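Local coordinates for surface layer protein (Geobacillus stearothermophilus, PDB 2RA1), which helps build the crystalline surface layer of the bacterial cell and, through the N-terminal part present here, probably binds cell-wall sugar polymers, at residues I168-V173 with K205-F210; P231-V236 with K314-S319; I333-N338 with V406-E411. All coordinates share one frame; numbering follows the deposited sequence.

Contact 1. Residues I168-V173 with K205-F210; sequences IYDITV and KVTDAF
Asp170 OD2 is gripped from two directions: Thr207 OG1 donates to it at 2.8 Å, on the syn lone pair, and a water donates at 3.0 Å. That water also accepts from Phe210 N at 2.7 Å, tying the carboxylate to the residue just before helix 211-228. The other oxygen, Asp170 OD1, takes the backbone Thr207 N at 2.8 Å, on its syn side and 17° out of the carboxylate plane. Both oxygens are thus engaged by one threonine, which holds the flat group against rotation. Asp170 CG stands beside its own backbone N (chi1 -61°), and from there the carboxylate leans off the helix over the loop. OD2 also lies at the edge of the Phe210 ring, near CD1, with the two planes almost perpendicular. With an alanine in place of Asp170, Thr207 N and OG1 would probably lose their carboxylate partners, leaving the loop freer to shift. Thr207 OG1 has a second role, accepting from Ala209 N at 3.1 Å in an ST turn. Towards the start of the loop, Lys205 CB rests over the centre of the Tyr169 ring, 3.8 Å from the centroid, while its NZ turns to Gln201 O. Val173 CG1 meets Val206 CG1, and Leu214 touches both valines. Helix 168-185 and the 205-210 loop so joined form one corner of a helical bundle, consistent with a spectrin-like repeat.

Contact 2. Residues P231-V236 with K314-S319; sequences PKVESV and KEFETS
The meeting of Pro231 with Phe316 is apolar packing at the entrance to the Ig-like domain, where the chain coming from helix 211-228 runs into its first strand beside the loop that leads to its last. Pro231 CB sits squarely over the Phe316 ring, 3.6 Å from the centroid and 3° off the normal, a CH-pi contact. Phe316 CG lies beside its own backbone N (chi1 -65°), and this swings the ring under the proline; its rim then reaches past the proline, with Lys232 O in plane at the edge, 3.6 Å from CE2. Other parts of the proline meet the loop too: Pro231 CG lies 3.6 Å from Lys314 CB, and Phe316 CA makes a CA-H...O contact to Pro231 O at 3.5 Å. Farther along, Val233 CB approaches Ser319 OG at 3.9 Å, while that hydroxyl is hydrogen-bonded to Asn321. The loop has its own backbone tie, Phe316 with Leu308. Val233 and Val236 carry the packing on to Asn321 in strand 319-324, so side chains bring together the two outermost strands of the seven-stranded sheet, 233-240 and 319-324. Such contact between first and last strands is consistent with the bacterial Ig-like fold.

Contact 3. Residues I333-N338 with V406-E411; sequences ITFNFN and VILAVE
A strand switch of the kind found in Ig-like beta-sandwiches probably underlies the contact of Phe335 and Asn338 with Leu408 and Ala409. Strand 332-335 runs antiparallel to 352-355 in one sheet; the chain then crosses over and, as strand 339-340, lies parallel to 406-410, the last strand of the chain, in the other. The crossing is marked by one main-chain bond, Ala409 N to Asn338 O, at 3.0 Å with a fairly straight angle of 156°. The donor lies in the carbonyl plane, on a lone pair of the oxygen. Ala409 is also bonded to Leu340, so the parallel pairing continues into strand 339-340.

Before the switch, Phe335 packs its ring against the final strand. Leu408 CD1 comes over one face, offset toward the rim, 4.2 Å from the centroid and 18° off the normal. Val406 CG2 approaches the same ring obliquely, 4.2 Å from Phe335 CD1. The fork of Leu408 divides its work: with CG beside the backbone N (chi1 -59°), CD1 reaches the phenyl face while CD2 lies 3.7 Å from Phe337 O. Val352 and Val392, one from each sheet, also touch Phe335, which places the ring between the two layers; Val392 touches Leu408 as well.

The chemistry is therefore divided. Directional main-chain bonds of Ala409, to Asn338 and with Leu340, fix the parallel pairing, whereas the less directional CH-pi and methyl packing at Phe335 joins the sheets by dispersion and the burial of apolar surface.

In the fold
The three contacts follow one another along the chain without interleaving, each closing before the next opens, and each belongs to a separate part of an elongated molecule. Contact 1 lies in the helical half, about 38 Å from contact 2 between centres; helix 211-228 spans the gap, starting from the loop of contact 1 and ending just before Pro231. Contact 2, within the first, Ig-like beta part, is about 47 Å from contact 3 between centres, and their nearest atoms are about 27 Å apart. Contact 3 lies in a second beta part, probably also a sandwich. Contacts 1 and 3 are the farthest separated, about 56 Å between centres. Together they illustrate modular architecture: each part has its own long-range contact, of different chemistry.

Contact 1. Residues I168-V173 with K205-F210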
ATOM      1  N   ILE A 168     -11.407  -0.437  -3.506  1.00 20.95           N
ATOM      2  CA  ILE A 168     -10.669   0.826  -3.322  1.00 21.27           C
ATOM      3  C   ILE A 168      -9.169   0.682  -3.608  1.00 23.62           C
ATOM      4  O   ILE A 168      -8.550   1.575  -4.197  1.00 22.40           O
ATOM      5  CB  ILE A 168     -10.897   1.464  -1.912  1.00 32.47           C
ATOM      6  CG1 ILE A 168     -10.149   2.795  -1.793  1.00 33.07           C
ATOM      7  CG2 ILE A 168     -10.459   0.535  -0.795  1.00 29.16           C
ATOM      8  CD1 ILE A 168     -10.589   3.640  -0.626  1.00 24.17           C
ATOM      9  N   TYR A 169      -8.593  -0.446  -3.202  1.00 21.44           N
ATOM     10  CA  TYR A 169      -7.182  -0.697  -3.456  1.00 22.56           C
ATOM     11  C   TYR A 169      -6.926  -0.756  -4.946  1.00 28.86           C
ATOM     12  O   TYR A 169      -5.977  -0.132  -5.441  1.00 24.38           O
ATOM     13  CB  TYR A 169      -6.725  -1.976  -2.764  1.00 17.13           C
ATOM     14  CG  TYR A 169      -6.773  -1.872  -1.256  1.00 20.54           C
ATOM     15  CD1 TYR A 169      -7.782  -2.484  -0.532  1.00 22.20           C
ATOM     16  CD2 TYR A 169      -5.802  -1.167  -0.551  1.00 27.36           C
ATOM     17  CE1 TYR A 169      -7.832  -2.397   0.856  1.00 24.94           C
ATOM     18  CE2 TYR A 169      -5.852  -1.065   0.841  1.00 34.95           C
ATOM     19  CZ  TYR A 169      -6.873  -1.684   1.536  1.00 33.57           C
ATOM     20  OH  TYR A 169      -6.934  -1.602   2.904  1.00 35.94           O
ATOM     21  N   ASP A 170      -7.782  -1.485  -5.667  1.00 28.17           N
ATOM     22  CA  ASP A 170      -7.619  -1.632  -7.119  1.00 29.86           C
ATOM     23  C   ASP A 170      -7.570  -0.252  -7.790  1.00 29.88           C
ATOM     24  O   ASP A 170      -6.704   0.032  -8.617  1.00 32.73           O
ATOM     25  CB  ASP A 170      -8.775  -2.441  -7.742  1.00 30.27           C
ATOM     26  CG  ASP A 170      -8.881  -3.867  -7.195  1.00 35.78           C
ATOM     27  OD1 ASP A 170      -8.314  -4.150  -6.125  1.00 35.92           O
ATOM     28  OD2 ASP A 170      -9.556  -4.708  -7.830  1.00 36.10           O
ATOM     29  N   ILE A 171      -8.511   0.610  -7.435  1.00 24.54           N
ATOM     30  CA  ILE A 171      -8.608   1.892  -8.120  1.00 30.17           C
ATOM     31  C   ILE A 171      -7.469   2.816  -7.692  1.00 27.72           C
ATOM     32  O   ILE A 171      -6.919   3.558  -8.506  1.00 28.92           O
ATOM     33  CB  ILE A 171     -10.014   2.547  -7.964  1.00 23.02           C
ATOM     34  CG1 ILE A 171     -10.965   1.999  -9.014  1.00 28.52           C
ATOM     35  CG2 ILE A 171      -9.952   4.056  -8.145  1.00 22.94           C
ATOM     36  CD1 ILE A 171     -11.609   0.669  -8.660  1.00 30.52           C
ATOM     37  N   THR A 172      -7.087   2.744  -6.424  1.00 26.77           N
ATOM     38  CA  THR A 172      -5.977   3.568  -5.973  1.00 28.74           C
ATOM     39  C   THR A 172      -4.697   3.187  -6.711  1.00 26.05           C
ATOM     40  O   THR A 172      -4.001   4.064  -7.217  1.00 34.90           O
ATOM     41  CB  THR A 172      -5.755   3.516  -4.436  1.00 26.13           C
ATOM     42  OG1 THR A 172      -7.005   3.681  -3.754  1.00 20.01           O
ATOM     43  CG2 THR A 172      -4.779   4.608  -3.993  1.00 18.51           C
ATOM     44  N   VAL A 173      -4.372   1.899  -6.809  1.00 28.89           N
ATOM     45  CA  VAL A 173      -3.080   1.606  -7.448  1.00 32.97           C
ATOM     46  C   VAL A 173      -3.099   1.938  -8.938  1.00 32.86           C
ATOM     47  O   VAL A 173      -2.086   2.369  -9.472  1.00 36.30           O
ATOM     48  CB  VAL A 173      -2.402   0.198  -7.113  1.00 35.21           C
ATOM     49  CG1 VAL A 173      -2.991  -0.454  -5.878  1.00 30.94           C
ATOM     50  CG2 VAL A 173      -2.409  -0.760  -8.303  1.00 37.77           C
ATOM     51  N   LYS A 205      -2.891  -5.670  -1.960  1.00 34.95           N
ATOM     52  CA  LYS A 205      -4.276  -5.768  -1.503  1.00 31.95           C
ATOM     53  C   LYS A 205      -5.321  -5.690  -2.624  1.00 30.06           C
ATOM     54  O   LYS A 205      -6.510  -5.794  -2.366  1.00 37.07           O
ATOM     55  CB  LYS A 205      -4.550  -4.744  -0.403  1.00 33.94           C
ATOM     56  CG  LYS A 205      -3.867  -5.102   0.907  1.00 45.56           C
ATOM     57  CD  LYS A 205      -3.616  -3.874   1.759  1.00 55.42           C
ATOM     58  CE  LYS A 205      -2.287  -3.976   2.504  1.00 59.85           C
ATOM     59  NZ  LYS A 205      -1.572  -2.663   2.483  1.00 60.42           N
ATOM     60  N   VAL A 206      -4.890  -5.515  -3.866  1.00 27.72           N
ATOM     61  CA  VAL A 206      -5.853  -5.517  -4.958  1.00 36.05           C
ATOM     62  C   VAL A 206      -6.598  -6.855  -4.951  1.00 39.71           C
ATOM     63  O   VAL A 206      -6.098  -7.845  -4.422  1.00 32.21           O
ATOM     64  CB  VAL A 206      -5.202  -5.257  -6.349  1.00 25.14           C
ATOM     65  CG1 VAL A 206      -4.504  -3.899  -6.374  1.00 23.33           C
ATOM     66  CG2 VAL A 206      -4.224  -6.357  -6.692  1.00 23.75           C
ATOM     67  N   THR A 207      -7.804  -6.860  -5.508  1.00 34.97           N
ATOM     68  CA  THR A 207      -8.608  -8.069  -5.620  1.00 36.33           C
ATOM     69  C   THR A 207      -8.165  -8.872  -6.826  1.00 38.71           C
ATOM     70  O   THR A 207      -7.238  -8.495  -7.533  1.00 42.93           O
ATOM     71  CB  THR A 207     -10.103  -7.747  -5.854  1.00 31.16           C
ATOM     72  OG1 THR A 207     -10.292  -7.346  -7.219  1.00 28.69           O
ATOM     73  CG2 THR A 207     -10.563  -6.639  -4.937  1.00 26.22           C
ATOM     74  N   ASP A 208      -8.858  -9.973  -7.074  1.00 41.76           N
ATOM     75  CA  ASP A 208      -8.557 -10.821  -8.216  1.00 37.59           C
ATOM     76  C   ASP A 208      -8.960 -10.231  -9.556  1.00 33.56           C
ATOM     77  O   ASP A 208      -8.371 -10.544 -10.579  1.00 40.42           O
ATOM     78  CB  ASP A 208      -9.212 -12.177  -8.025  1.00 42.55           C
ATOM     79  CG  ASP A 208      -8.412 -13.071  -7.100  1.00 59.46           C
ATOM     80  OD1 ASP A 208      -7.189 -12.867  -7.009  1.00 60.07           O
ATOM     81  OD2 ASP A 208      -8.996 -13.976  -6.469  1.00 72.24           O
ATOM     82  N   ALA A 209      -9.957  -9.364  -9.546  1.00 38.28           N
ATOM     83  CA  ALA A 209     -10.548  -8.855 -10.779  1.00 40.77           C
ATOM     84  C   ALA A 209      -9.544  -8.336 -11.818  1.00 43.10           C
ATOM     85  O   ALA A 209      -9.702  -8.582 -13.017  1.00 45.51           O
ATOM     86  CB  ALA A 209     -11.580  -7.788 -10.446  1.00 44.40           C
ATOM     87  N   PHE A 210      -8.522  -7.615 -11.367  1.00 37.54           N
ATOM     88  CA  PHE A 210      -7.588  -6.976 -12.291  1.00 38.29           C
ATOM     89  C   PHE A 210      -6.141  -7.165 -11.833  1.00 34.28           C
ATOM     90  O   PHE A 210      -5.268  -6.380 -12.192  1.00 34.43           O
ATOM     91  CB  PHE A 210      -7.856  -5.464 -12.394  1.00 34.25           C
ATOM     92  CG  PHE A 210      -9.312  -5.087 -12.426  1.00 35.19           C
ATOM     93  CD1 PHE A 210      -9.954  -4.650 -11.277  1.00 33.27           C
ATOM     94  CD2 PHE A 210     -10.036  -5.147 -13.612  1.00 39.46           C
ATOM     95  CE1 PHE A 210     -11.297  -4.297 -11.295  1.00 33.07           C
ATOM     96  CE2 PHE A 210     -11.379  -4.799 -13.643  1.00 38.05           C
ATOM     97  CZ  PHE A 210     -12.017  -4.376 -12.486  1.00 33.80           C
TER
HETATM   98  O   HOH W   1      -7.566  -6.548  -9.024  1.00 36.07           O

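Contact 2. Residues P231-V236 with K314-S319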
ATOM      1  N   PRO A 231      22.787   6.777 -11.864  1.00 80.53           N
ATOM      2  CA  PRO A 231      23.683   5.806 -11.221  1.00 71.86           C
ATOM      3  C   PRO A 231      24.703   6.524 -10.348  1.00 61.55           C
ATOM      4  O   PRO A 231      25.392   7.429 -10.820  1.00 58.34           O
ATOM      5  CB  PRO A 231      24.381   5.135 -12.413  1.00 70.08           C
ATOM      6  CG  PRO A 231      24.192   6.105 -13.553  1.00 74.40           C
ATOM      7  CD  PRO A 231      22.821   6.645 -13.328  1.00 77.84           C
ATOM      8  N   LYS A 232      24.790   6.136  -9.083  1.00 57.75           N
ATOM      9  CA  LYS A 232      25.654   6.850  -8.161  1.00 61.89           C
ATOM     10  C   LYS A 232      26.552   5.906  -7.368  1.00 67.93           C
ATOM     11  O   LYS A 232      26.208   4.745  -7.146  1.00 69.29           O
ATOM     12  CB  LYS A 232      24.819   7.687  -7.198  1.00 61.84           C
ATOM     13  CG  LYS A 232      25.541   8.903  -6.663  1.00 67.04           C
ATOM     14  CD  LYS A 232      25.060  10.158  -7.354  1.00 73.93           C
ATOM     15  CE  LYS A 232      23.579  10.404  -7.067  1.00 76.61           C
ATOM     16  NZ  LYS A 232      22.668   9.544  -7.878  1.00 78.91           N
ATOM     17  N   VAL A 233      27.714   6.411  -6.969  1.00 68.60           N
ATOM     18  CA  VAL A 233      28.561   5.712  -6.017  1.00 60.43           C
ATOM     19  C   VAL A 233      28.079   6.133  -4.654  1.00 56.93           C
ATOM     20  O   VAL A 233      28.066   7.323  -4.334  1.00 59.44           O
ATOM     21  CB  VAL A 233      30.054   6.099  -6.154  1.00 56.51           C
ATOM     22  CG1 VAL A 233      30.847   5.602  -4.951  1.00 49.05           C
ATOM     23  CG2 VAL A 233      30.631   5.557  -7.445  1.00 52.07           C
ATOM     24  N   GLU A 234      27.683   5.157  -3.849  1.00 57.41           N
ATOM     25  CA  GLU A 234      27.105   5.453  -2.551  1.00 59.61           C
ATOM     26  C   GLU A 234      28.135   5.484  -1.431  1.00 58.24           C
ATOM     27  O   GLU A 234      28.030   6.303  -0.519  1.00 62.72           O
ATOM     28  CB  GLU A 234      25.994   4.462  -2.218  1.00 64.90           C
ATOM     29  CG  GLU A 234      25.031   4.962  -1.155  1.00 73.17           C
ATOM     30  CD  GLU A 234      23.986   3.927  -0.787  1.00 78.38           C
ATOM     31  OE1 GLU A 234      22.782   4.265  -0.800  1.00 80.07           O
ATOM     32  OE2 GLU A 234      24.371   2.773  -0.492  1.00 79.74           O
ATOM     33  N   SER A 235      29.130   4.607  -1.480  1.00 50.75           N
ATOM     34  CA  SER A 235      30.054   4.541  -0.354  1.00 51.73           C
ATOM     35  C   SER A 235      31.233   3.602  -0.528  1.00 52.85           C
ATOM     36  O   SER A 235      31.241   2.715  -1.382  1.00 53.87           O
ATOM     37  CB  SER A 235      29.297   4.161   0.928  1.00 44.96           C
ATOM     38  OG  SER A 235      28.829   2.820   0.870  1.00 49.72           O
ATOM     39  N   VAL A 236      32.234   3.803   0.314  1.00 53.09           N
ATOM     40  CA  VAL A 236      33.348   2.883   0.393  1.00 49.02           C
ATOM     41  C   VAL A 236      33.676   2.596   1.857  1.00 52.62           C
ATOM     42  O   VAL A 236      33.509   3.456   2.726  1.00 57.34           O
ATOM     43  CB  VAL A 236      34.569   3.393  -0.407  1.00 44.63           C
ATOM     44  CG1 VAL A 236      34.252   3.372  -1.907  1.00 36.45           C
ATOM     45  CG2 VAL A 236      35.014   4.799   0.049  1.00 26.49           C
ATOM     46  N   LYS A 314      23.711   4.644 -18.711  1.00 82.03           N
ATOM     47  CA  LYS A 314      24.043   5.900 -18.030  1.00 76.79           C
ATOM     48  C   LYS A 314      25.421   5.854 -17.382  1.00 72.31           C
ATOM     49  O   LYS A 314      25.924   4.791 -17.019  1.00 66.27           O
ATOM     50  CB  LYS A 314      22.977   6.280 -16.989  1.00 80.97           C
ATOM     51  CG  LYS A 314      21.547   6.324 -17.519  1.00 82.13           C
ATOM     52  CD  LYS A 314      20.578   6.958 -16.518  1.00 83.45           C
ATOM     53  CE  LYS A 314      20.694   8.480 -16.501  1.00 83.18           C
ATOM     54  NZ  LYS A 314      19.479   9.127 -15.904  1.00 77.71           N
ATOM     55  N   GLU A 315      26.036   7.019 -17.239  1.00 72.86           N
ATOM     56  CA  GLU A 315      27.365   7.096 -16.651  1.00 65.53           C
ATOM     57  C   GLU A 315      27.287   7.536 -15.197  1.00 64.27           C
ATOM     58  O   GLU A 315      26.600   8.506 -14.872  1.00 63.21           O
ATOM     59  CB  GLU A 315      28.216   8.089 -17.439  1.00 64.71           C
ATOM     60  CG  GLU A 315      28.415   7.704 -18.887  1.00 71.55           C
ATOM     61  CD  GLU A 315      28.898   8.859 -19.732  1.00 76.21           C
ATOM     62  OE1 GLU A 315      29.255   9.903 -19.150  1.00 77.88           O
ATOM     63  OE2 GLU A 315      28.915   8.726 -20.976  1.00 78.96           O
ATOM     64  N   PHE A 316      27.979   6.827 -14.313  1.00 58.52           N
ATOM     65  CA  PHE A 316      28.135   7.333 -12.958  1.00 56.10           C
ATOM     66  C   PHE A 316      28.907   8.629 -13.062  1.00 59.54           C
ATOM     67  O   PHE A 316      29.750   8.785 -13.938  1.00 62.38           O
ATOM     68  CB  PHE A 316      28.923   6.360 -12.092  1.00 48.53           C
ATOM     69  CG  PHE A 316      28.226   5.056 -11.857  1.00 44.90           C
ATOM     70  CD1 PHE A 316      28.050   4.156 -12.894  1.00 42.25           C
ATOM     71  CD2 PHE A 316      27.775   4.721 -10.593  1.00 42.93           C
ATOM     72  CE1 PHE A 316      27.427   2.953 -12.681  1.00 44.51           C
ATOM     73  CE2 PHE A 316      27.147   3.516 -10.368  1.00 47.13           C
ATOM     74  CZ  PHE A 316      26.970   2.631 -11.414  1.00 49.20           C
ATOM     75  N   GLU A 317      28.627   9.568 -12.173  1.00 63.11           N
ATOM     76  CA  GLU A 317      29.414  10.787 -12.150  1.00 61.99           C
ATOM     77  C   GLU A 317      30.758  10.496 -11.466  1.00 52.48           C
ATOM     78  O   GLU A 317      30.803   9.788 -10.451  1.00 53.19           O
ATOM     79  CB  GLU A 317      28.652  11.892 -11.419  1.00 68.63           C
ATOM     80  CG  GLU A 317      28.902  13.276 -11.987  1.00 82.15           C
ATOM     81  CD  GLU A 317      28.354  13.446 -13.401  1.00 89.01           C
ATOM     82  OE1 GLU A 317      27.180  13.088 -13.634  1.00 89.49           O
ATOM     83  OE2 GLU A 317      29.096  13.949 -14.276  1.00 89.75           O
ATOM     84  N   THR A 318      31.854  11.016 -12.013  1.00 40.46           N
ATOM     85  CA  THR A 318      33.101  10.894 -11.279  1.00 50.53           C
ATOM     86  C   THR A 318      32.779  11.267  -9.838  1.00 50.57           C
ATOM     87  O   THR A 318      32.080  12.236  -9.572  1.00 45.96           O
ATOM     88  CB  THR A 318      34.251  11.747 -11.853  1.00 50.13           C
ATOM     89  OG1 THR A 318      34.566  11.281 -13.167  1.00 46.97           O
ATOM     90  CG2 THR A 318      35.506  11.618 -10.984  1.00 43.04           C
ATOM     91  N   SER A 319      33.256  10.458  -8.908  1.00 47.36           N
ATOM     92  CA  SER A 319      32.862  10.628  -7.534  1.00 37.58           C
ATOM     93  C   SER A 319      34.049  10.453  -6.608  1.00 36.97           C
ATOM     94  O   SER A 319      35.009   9.747  -6.922  1.00 38.94           O
ATOM     95  CB  SER A 319      31.764   9.627  -7.205  1.00 40.65           C
ATOM     96  OG  SER A 319      31.403   9.704  -5.845  1.00 48.13           O
TER

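Contact 3. Residues I333-N338 with V406-E411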
ATOM      1  N   ILE A 333      38.655 -12.902  24.987  1.00 25.44           N
ATOM      2  CA  ILE A 333      38.019 -13.934  24.206  1.00 31.32           C
ATOM      3  C   ILE A 333      37.480 -15.024  25.109  1.00 34.08           C
ATOM      4  O   ILE A 333      38.157 -15.456  26.036  1.00 31.01           O
ATOM      5  CB  ILE A 333      38.957 -14.520  23.133  1.00 28.10           C
ATOM      6  CG1 ILE A 333      38.154 -15.419  22.196  1.00 27.35           C
ATOM      7  CG2 ILE A 333      40.103 -15.269  23.760  1.00 20.38           C
ATOM      8  CD1 ILE A 333      38.977 -16.155  21.200  1.00 21.29           C
ATOM      9  N   THR A 334      36.241 -15.441  24.847  1.00 30.74           N
ATOM     10  CA  THR A 334      35.610 -16.503  25.623  1.00 26.33           C
ATOM     11  C   THR A 334      34.725 -17.398  24.757  1.00 26.26           C
ATOM     12  O   THR A 334      34.257 -16.985  23.698  1.00 25.75           O
ATOM     13  CB  THR A 334      34.755 -15.935  26.746  1.00 29.61           C
ATOM     14  OG1 THR A 334      33.735 -15.109  26.176  1.00 34.13           O
ATOM     15  CG2 THR A 334      35.614 -15.080  27.686  1.00 38.14           C
ATOM     16  N   PHE A 335      34.514 -18.625  25.232  1.00 23.48           N
ATOM     17  CA  PHE A 335      33.596 -19.571  24.629  1.00 22.44           C
ATOM     18  C   PHE A 335      32.182 -19.195  25.054  1.00 26.98           C
ATOM     19  O   PHE A 335      31.950 -18.788  26.201  1.00 28.92           O
ATOM     20  CB  PHE A 335      33.954 -20.993  25.062  1.00 23.53           C
ATOM     21  CG  PHE A 335      35.072 -21.592  24.265  1.00 21.63           C
ATOM     22  CD1 PHE A 335      36.349 -21.706  24.800  1.00 24.22           C
ATOM     23  CD2 PHE A 335      34.856 -22.020  22.965  1.00 25.39           C
ATOM     24  CE1 PHE A 335      37.386 -22.247  24.054  1.00 19.20           C
ATOM     25  CE2 PHE A 335      35.884 -22.559  22.210  1.00 21.24           C
ATOM     26  CZ  PHE A 335      37.160 -22.656  22.760  1.00 20.07           C
ATOM     27  N   ASN A 336      31.235 -19.303  24.130  1.00 28.65           N
ATOM     28  CA  ASN A 336      29.903 -18.782  24.395  1.00 32.12           C
ATOM     29  C   ASN A 336      29.151 -19.595  25.440  1.00 31.19           C
ATOM     30  O   ASN A 336      28.352 -19.051  26.210  1.00 32.24           O
ATOM     31  CB  ASN A 336      29.120 -18.663  23.096  1.00 29.45           C
ATOM     32  CG  ASN A 336      29.777 -17.732  22.134  1.00 31.54           C
ATOM     33  OD1 ASN A 336      30.566 -16.879  22.535  1.00 36.42           O
ATOM     34  ND2 ASN A 336      29.477 -17.885  20.855  1.00 36.13           N
ATOM     35  N   PHE A 337      29.420 -20.891  25.487  1.00 21.61           N
ATOM     36  CA  PHE A 337      28.737 -21.723  26.460  1.00 29.08           C
ATOM     37  C   PHE A 337      29.687 -22.729  27.088  1.00 31.11           C
ATOM     38  O   PHE A 337      30.802 -22.927  26.617  1.00 30.87           O
ATOM     39  CB  PHE A 337      27.569 -22.449  25.794  1.00 32.42           C
ATOM     40  CG  PHE A 337      26.815 -21.601  24.824  1.00 35.04           C
ATOM     41  CD1 PHE A 337      27.061 -21.696  23.458  1.00 36.34           C
ATOM     42  CD2 PHE A 337      25.852 -20.710  25.271  1.00 33.50           C
ATOM     43  CE1 PHE A 337      26.357 -20.908  22.557  1.00 38.59           C
ATOM     44  CE2 PHE A 337      25.136 -19.921  24.381  1.00 34.15           C
ATOM     45  CZ  PHE A 337      25.389 -20.011  23.025  1.00 35.66           C
ATOM     46  N   ASN A 338      29.226 -23.381  28.147  1.00 34.83           N
ATOM     47  CA  ASN A 338      30.019 -24.414  28.803  1.00 35.70           C
ATOM     48  C   ASN A 338      29.981 -25.734  28.035  1.00 31.38           C
ATOM     49  O   ASN A 338      30.487 -26.746  28.511  1.00 37.57           O
ATOM     50  CB  ASN A 338      29.566 -24.616  30.262  1.00 41.59           C
ATOM     51  CG  ASN A 338      28.112 -25.057  30.372  1.00 53.90           C
ATOM     52  OD1 ASN A 338      27.357 -24.988  29.399  1.00 66.64           O
ATOM     53  ND2 ASN A 338      27.710 -25.501  31.560  1.00 45.74           N
ATOM     54  N   VAL A 406      40.213 -25.111  27.910  1.00 26.53           N
ATOM     55  CA  VAL A 406      38.891 -25.161  28.520  1.00 23.88           C
ATOM     56  C   VAL A 406      38.287 -26.506  28.176  1.00 20.71           C
ATOM     57  O   VAL A 406      38.333 -26.944  27.027  1.00 24.09           O
ATOM     58  CB  VAL A 406      37.973 -24.028  28.010  1.00 29.82           C
ATOM     59  CG1 VAL A 406      36.612 -24.129  28.666  1.00 25.93           C
ATOM     60  CG2 VAL A 406      38.598 -22.625  28.258  1.00 13.93           C
ATOM     61  N   ILE A 407      37.757 -27.184  29.174  1.00 21.19           N
ATOM     62  CA  ILE A 407      37.078 -28.440  28.912  1.00 32.06           C
ATOM     63  C   ILE A 407      35.585 -28.156  28.746  1.00 33.05           C
ATOM     64  O   ILE A 407      34.955 -27.598  29.637  1.00 30.78           O
ATOM     65  CB  ILE A 407      37.393 -29.515  30.003  1.00 36.46           C
ATOM     66  CG1 ILE A 407      36.560 -30.771  29.791  1.00 42.32           C
ATOM     67  CG2 ILE A 407      37.142 -28.978  31.397  1.00 30.37           C
ATOM     68  CD1 ILE A 407      37.197 -32.022  30.394  1.00 39.72           C
ATOM     69  N   LEU A 408      35.036 -28.500  27.584  1.00 31.81           N
ATOM     70  CA  LEU A 408      33.622 -28.231  27.292  1.00 28.69           C
ATOM     71  C   LEU A 408      32.838 -29.519  27.280  1.00 29.25           C
ATOM     72  O   LEU A 408      33.320 -30.531  26.758  1.00 30.43           O
ATOM     73  CB  LEU A 408      33.459 -27.518  25.939  1.00 23.61           C
ATOM     74  CG  LEU A 408      34.189 -26.176  25.817  1.00 28.09           C
ATOM     75  CD1 LEU A 408      34.016 -25.592  24.438  1.00 32.26           C
ATOM     76  CD2 LEU A 408      33.677 -25.213  26.859  1.00 24.57           C
ATOM     77  N   ALA A 409      31.637 -29.493  27.861  1.00 23.05           N
ATOM     78  CA  ALA A 409      30.758 -30.660  27.814  1.00 22.49           C
ATOM     79  C   ALA A 409      30.317 -30.836  26.385  1.00 19.76           C
ATOM     80  O   ALA A 409      30.329 -29.886  25.612  1.00 23.98           O
ATOM     81  CB  ALA A 409      29.532 -30.483  28.726  1.00 18.72           C
ATOM     82  N   VAL A 410      29.942 -32.054  26.024  1.00 20.79           N
ATOM     83  CA  VAL A 410      29.217 -32.284  24.772  1.00 23.01           C
ATOM     84  C   VAL A 410      27.801 -32.760  25.034  1.00 24.08           C
ATOM     85  O   VAL A 410      27.569 -33.849  25.560  1.00 33.02           O
ATOM     86  CB  VAL A 410      29.927 -33.283  23.892  1.00 25.53           C
ATOM     87  CG1 VAL A 410      29.138 -33.511  22.622  1.00 20.91           C
ATOM     88  CG2 VAL A 410      31.301 -32.752  23.580  1.00 27.79           C
ATOM     89  N   GLU A 411      26.857 -31.921  24.663  1.00 31.54           N
ATOM     90  CA  GLU A 411      25.457 -32.165  24.915  1.00 43.77           C
ATOM     91  C   GLU A 411      24.699 -31.251  23.995  1.00 49.90           C
ATOM     92  O   GLU A 411      25.099 -30.105  23.770  1.00 49.01           O
ATOM     93  CB  GLU A 411      25.084 -31.763  26.341  1.00 48.48           C
ATOM     94  CG  GLU A 411      25.777 -32.520  27.445  1.00 57.53           C
ATOM     95  CD  GLU A 411      25.803 -31.723  28.741  1.00 65.71           C
ATOM     96  OE1 GLU A 411      25.144 -30.658  28.799  1.00 57.16           O
ATOM     97  OE2 GLU A 411      26.492 -32.155  29.693  1.00 73.76           O
TER